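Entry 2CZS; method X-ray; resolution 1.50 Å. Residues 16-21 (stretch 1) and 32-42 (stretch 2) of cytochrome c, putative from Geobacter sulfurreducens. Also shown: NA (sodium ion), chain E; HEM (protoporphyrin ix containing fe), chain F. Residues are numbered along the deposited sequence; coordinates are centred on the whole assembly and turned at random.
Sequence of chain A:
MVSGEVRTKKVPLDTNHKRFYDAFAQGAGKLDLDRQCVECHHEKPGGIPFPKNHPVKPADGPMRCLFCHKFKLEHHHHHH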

# COMPACT_ATOMS: atom_id res chain seq x y z
N ASN A 16 -11.95 -0.31 -2.93
CA ASN A 16 -10.71 0.36 -3.29
C ASN A 16 -9.45 -0.49 -3.27
O ASN A 16 -8.46 -0.12 -3.89
CB ASN A 16 -10.49 1.60 -2.43
CG ASN A 16 -11.24 2.79 -2.96
OD1 ASN A 16 -11.60 2.83 -4.14
ND2 ASN A 16 -11.49 3.74 -2.09
N HIS A 17 -9.48 -1.62 -2.55
CA HIS A 17 -8.26 -2.43 -2.41
C HIS A 17 -8.43 -3.86 -2.81
O HIS A 17 -7.46 -4.63 -2.78
CB HIS A 17 -7.82 -2.35 -0.96
CG HIS A 17 -7.52 -0.96 -0.52
ND1 HIS A 17 -8.48 -0.13 0.03
CD2 HIS A 17 -6.37 -0.25 -0.55
CE1 HIS A 17 -7.92 1.03 0.34
NE2 HIS A 17 -6.64 0.98 -0.01
N LYS A 18 -9.66 -4.24 -3.17
CA LYS A 18 -9.91 -5.63 -3.57
C LYS A 18 -8.95 -6.14 -4.64
O LYS A 18 -8.50 -7.29 -4.56
CB LYS A 18 -11.38 -5.85 -3.99
CG LYS A 18 -11.69 -7.27 -4.49
CD LYS A 18 -13.19 -7.56 -4.55
CE LYS A 18 -13.82 -6.99 -5.78
NZ LYS A 18 -15.29 -7.05 -5.66
N ARG A 19 -8.67 -5.33 -5.66
CA ARG A 19 -7.83 -5.80 -6.77
C ARG A 19 -6.43 -6.17 -6.30
O ARG A 19 -5.82 -7.06 -6.85
CB ARG A 19 -7.78 -4.82 -7.94
CG ARG A 19 -6.98 -3.56 -7.70
CD ARG A 19 -7.11 -2.62 -8.89
NE ARG A 19 -6.02 -1.65 -8.99
CZ ARG A 19 -4.93 -1.81 -9.74
NH1 ARG A 19 -4.76 -2.92 -10.46
NH2 ARG A 19 -4.00 -0.87 -9.78
N PHE A 20 -5.95 -5.51 -5.25
CA PHE A 20 -4.64 -5.87 -4.70
C PHE A 20 -4.67 -7.19 -3.91
O PHE A 20 -3.77 -7.99 -4.02
CB PHE A 20 -4.06 -4.73 -3.89
CG PHE A 20 -4.11 -3.42 -4.60
CD1 PHE A 20 -5.00 -2.44 -4.21
CD2 PHE A 20 -3.32 -3.21 -5.73
CE1 PHE A 20 -5.05 -1.22 -4.88
CE2 PHE A 20 -3.40 -2.01 -6.43
CZ PHE A 20 -4.26 -1.01 -5.97
N TYR A 21 -5.73 -7.40 -3.15
CA TYR A 21 -5.99 -8.71 -2.52
C TYR A 21 -6.02 -9.83 -3.56
O TYR A 21 -5.38 -10.87 -3.38
CB TYR A 21 -7.32 -8.69 -1.76
CG TYR A 21 -7.25 -8.14 -0.35
CD1 TYR A 21 -7.30 -6.76 -0.10
CD2 TYR A 21 -7.11 -9.00 0.73
CE1 TYR A 21 -7.23 -6.27 1.21
CE2 TYR A 21 -7.05 -8.51 2.04
CZ TYR A 21 -7.11 -7.15 2.26
OH TYR A 21 -7.04 -6.71 3.56
N ASP A 32 5.65 -4.83 -7.00
CA ASP A 32 4.78 -4.41 -8.11
C ASP A 32 3.46 -3.82 -7.60
O ASP A 32 2.97 -2.81 -8.11
CB ASP A 32 4.51 -5.55 -9.08
CG ASP A 32 5.74 -5.95 -9.84
OD1 ASP A 32 6.64 -5.10 -9.98
OD2 ASP A 32 5.83 -7.12 -10.26
N LEU A 33 2.90 -4.47 -6.58
CA LEU A 33 1.70 -3.94 -5.94
C LEU A 33 1.94 -2.60 -5.27
O LEU A 33 1.12 -1.67 -5.42
CB LEU A 33 1.11 -4.96 -4.98
CG LEU A 33 0.64 -6.23 -5.69
CD1 LEU A 33 0.22 -7.28 -4.68
CD2 LEU A 33 -0.50 -5.96 -6.67
N ASP A 34 3.05 -2.46 -4.55
CA ASP A 34 3.37 -1.22 -3.89
C ASP A 34 3.38 -0.03 -4.87
O ASP A 34 2.97 1.06 -4.53
CB ASP A 34 4.75 -1.28 -3.26
CG ASP A 34 4.86 -2.20 -2.08
OD1 ASP A 34 3.90 -2.38 -1.32
OD2 ASP A 34 5.98 -2.69 -1.87
N ARG A 35 3.86 -0.26 -6.10
CA ARG A 35 3.95 0.81 -7.09
C ARG A 35 2.55 1.31 -7.41
O ARG A 35 2.38 2.50 -7.65
CB ARG A 35 4.65 0.34 -8.38
CG ARG A 35 5.90 -0.53 -8.17
CD ARG A 35 6.47 -1.20 -9.47
NE ARG A 35 7.79 -1.83 -9.27
CZ ARG A 35 8.88 -1.12 -9.02
NH1 ARG A 35 8.78 0.20 -8.97
NH2 ARG A 35 10.05 -1.69 -8.83
N GLN A 36 1.56 0.39 -7.44
CA GLN A 36 0.17 0.77 -7.74
C GLN A 36 -0.51 1.55 -6.62
O GLN A 36 -1.43 2.33 -6.88
CB GLN A 36 -0.68 -0.45 -8.15
CG GLN A 36 -0.20 -1.13 -9.45
CD GLN A 36 -0.65 -2.58 -9.58
OE1 GLN A 36 -1.80 -2.91 -9.37
NE2 GLN A 36 0.28 -3.45 -9.96
N CYS A 37 -0.04 1.42 -5.38
CA CYS A 37 -0.65 2.18 -4.26
C CYS A 37 -0.55 3.72 -4.39
O CYS A 37 -1.42 4.42 -3.87
CB CYS A 37 -0.08 1.78 -2.90
SG CYS A 37 0.16 0.02 -2.65
N VAL A 38 0.53 4.17 -5.02
CA VAL A 38 0.91 5.60 -5.20
C VAL A 38 -0.11 6.34 -6.03
O VAL A 38 -0.22 7.57 -5.94
CB VAL A 38 2.30 5.74 -5.91
CG1 VAL A 38 2.93 7.13 -5.63
CG2 VAL A 38 3.27 4.67 -5.45
N GLU A 39 -0.86 5.61 -6.84
CA GLU A 39 -1.93 6.20 -7.64
C GLU A 39 -2.85 7.05 -6.81
O GLU A 39 -3.27 8.12 -7.25
CB GLU A 39 -2.77 5.13 -8.32
CG GLU A 39 -2.02 4.38 -9.39
CD GLU A 39 -2.87 3.29 -10.00
OE1 GLU A 39 -2.44 2.71 -11.02
OE2 GLU A 39 -3.97 3.01 -9.46
N CYS A 40 -3.16 6.56 -5.61
CA CYS A 40 -4.06 7.23 -4.68
C CYS A 40 -3.34 7.81 -3.48
O CYS A 40 -3.69 8.90 -3.01
CB CYS A 40 -5.16 6.27 -4.24
SG CYS A 40 -6.12 5.70 -5.63
N HIS A 41 -2.36 7.09 -2.97
CA HIS A 41 -1.65 7.48 -1.77
C HIS A 41 -0.42 8.28 -2.13
O HIS A 41 0.63 7.73 -2.40
CB HIS A 41 -1.29 6.23 -0.96
CG HIS A 41 -2.48 5.51 -0.38
ND1 HIS A 41 -3.10 5.94 0.77
CD2 HIS A 41 -3.13 4.39 -0.77
CE1 HIS A 41 -4.09 5.11 1.07
NE2 HIS A 41 -4.14 4.17 0.15
N HIS A 42 -0.56 9.60 -2.15
CA HIS A 42 0.55 10.45 -2.51
C HIS A 42 0.39 11.80 -1.85
O HIS A 42 -0.59 12.05 -1.16
CB HIS A 42 0.66 10.58 -4.04
CG HIS A 42 -0.55 11.18 -4.69
ND1 HIS A 42 -1.49 10.43 -5.35
CD2 HIS A 42 -0.95 12.47 -4.80
CE1 HIS A 42 -2.42 11.22 -5.84
NE2 HIS A 42 -2.12 12.46 -5.52
NA NA E . 6.74 -4.55 0.26
CHA HEM F . -6.75 3.69 3.08
CHB HEM F . -3.01 0.89 2.03
CHC HEM F . -4.02 1.33 -2.69
CHD HEM F . -7.63 4.34 -1.64
C1A HEM F . -5.66 2.91 3.21
C2A HEM F . -5.03 2.60 4.47
C3A HEM F . -3.98 1.83 4.16
C4A HEM F . -3.94 1.64 2.73
CMA HEM F . -2.96 1.21 5.13
CAA HEM F . -5.49 3.14 5.85
CBA HEM F . -6.63 2.30 6.40
CGA HEM F . -7.02 2.70 7.80
O1A HEM F . -6.84 3.88 8.24
O2A HEM F . -7.50 1.78 8.50
C1B HEM F . -2.98 0.74 0.67
C2B HEM F . -2.01 -0.06 -0.05
C3B HEM F . -2.29 0.04 -1.37
C4B HEM F . -3.43 0.92 -1.53
CMB HEM F . -0.90 -0.85 0.68
CAB HEM F . -1.57 -0.66 -2.55
CBB HEM F . -1.48 -2.03 -2.55
C1C HEM F . -5.04 2.25 -2.78
C2C HEM F . -5.54 2.75 -4.07
C3C HEM F . -6.57 3.59 -3.77
C4C HEM F . -6.70 3.61 -2.33
CMC HEM F . -4.98 2.40 -5.46
CAC HEM F . -7.48 4.38 -4.73
CBC HEM F . -8.35 3.70 -5.48
C1D HEM F . -7.78 4.40 -0.29
C2D HEM F . -8.81 5.10 0.45
C3D HEM F . -8.52 4.92 1.92
C4D HEM F . -7.34 4.10 1.94
CMD HEM F . -10.00 5.91 -0.11
CAD HEM F . -9.35 5.45 3.12
CBD HEM F . -9.99 4.31 3.91
CGD HEM F . -10.78 3.42 2.99
O1D HEM F . -11.90 3.83 2.62
O2D HEM F . -10.29 2.32 2.63
NA HEM F . -4.99 2.34 2.17
NB HEM F . -3.82 1.33 -0.28
NC HEM F . -5.75 2.79 -1.75
ND HEM F . -6.92 3.84 0.63
FE HEM F . -5.35 2.55 0.18

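Stretch 1 is a turn that leads into a helix at Lys18. Stretch 2 starts inside a helix and runs on into a loop; the stretch ends at His42. The backbones come nearest at Phe20 and Leu33, whose CA atoms are 6.7 Å apart. Together the stretches bury 290 Å², a modest area. No clear hydrogen bond crosses between them, and much of what joins them is the heme.

Asn16 does not touch stretch 2. Its CA-to-CB bond points toward stretch 2, but the side chain comes no nearer than 6.4 Å. Asn16 ND2 lies 3.3 Å from CMD of the heme.

His17 is the first link. It occupies the N-cap position just before the helix, and His17 O accepts a hydrogen bond from Tyr21 N at 3.3 Å. Its CA-to-CB bond points sideways to stretch 2, but the ring reaches in to the iron. His17 NE2 lies 2.0 Å from the heme FE, and His41 NE2 of stretch 2 also lies 2.0 Å from FE. The two NE2 atoms are 4.1 Å apart, about twice the metal-ligand distance, so the iron sits almost midway between them. Each nitrogen offers a lone pair to the metal. The two histidines are therefore joined through FE and need no direct bond to each other. Bis-histidine ligation of this kind is familiar in c-type cytochromes. On the stretch 2 side the heme is also fixed by covalent thioether links, Cys37 SG to CAB at 1.9 Å and Cys40 SG to CAC at 2.1 Å.

Lys18 is out of reach and is exposed.

Arg19 carries the charged part of the contact. Its CA-to-CB bond is sideways, but the long side chain brings the guanidinium to stretch 2. Arg19 NH2 is 3.0 Å from Gln36 OE1, and Arg19 NH1 is 3.2 Å from the same oxygen. The positive group thus lies close to an amide oxygen that carries partial negative charge. Arg19 NH2 also forms a long salt bridge with Glu39 OE2, at 3.9 Å. At that length the attraction between opposite charges is looser than in a tight ion pair. On its own helix, Gln36 makes a weak hydrogen bond from NE2 to Asp32 O, at 3.3 Å.

Phe20 has the largest covered area in the contact, 84 Å², and is buried. Its CA-to-CB bond is sideways, yet the ring extends to meet stretch 2 with its edge. Phe20 CD2 packs against Leu33 CD2 at 4.0 Å, a plain apolar contact. Phe20 CE2 lies 3.5 Å from Gln36 OE1, which is also near the ring plane. Carbon-bound hydrogens at an aromatic edge are slightly positive, so an oxygen there is well tolerated. The vinyl-derived carbon CBB of the heme lies over one face of the ring, and Phe20 CE1 comes within 3.5 Å of heme CHC. Phe20 therefore touches both stretch 2 and the porphyrin.

The CA-to-CB bond of Tyr21 points away from stretch 2, and the residue does not touch it. Its OH is hydrogen-bonded elsewhere in the structure.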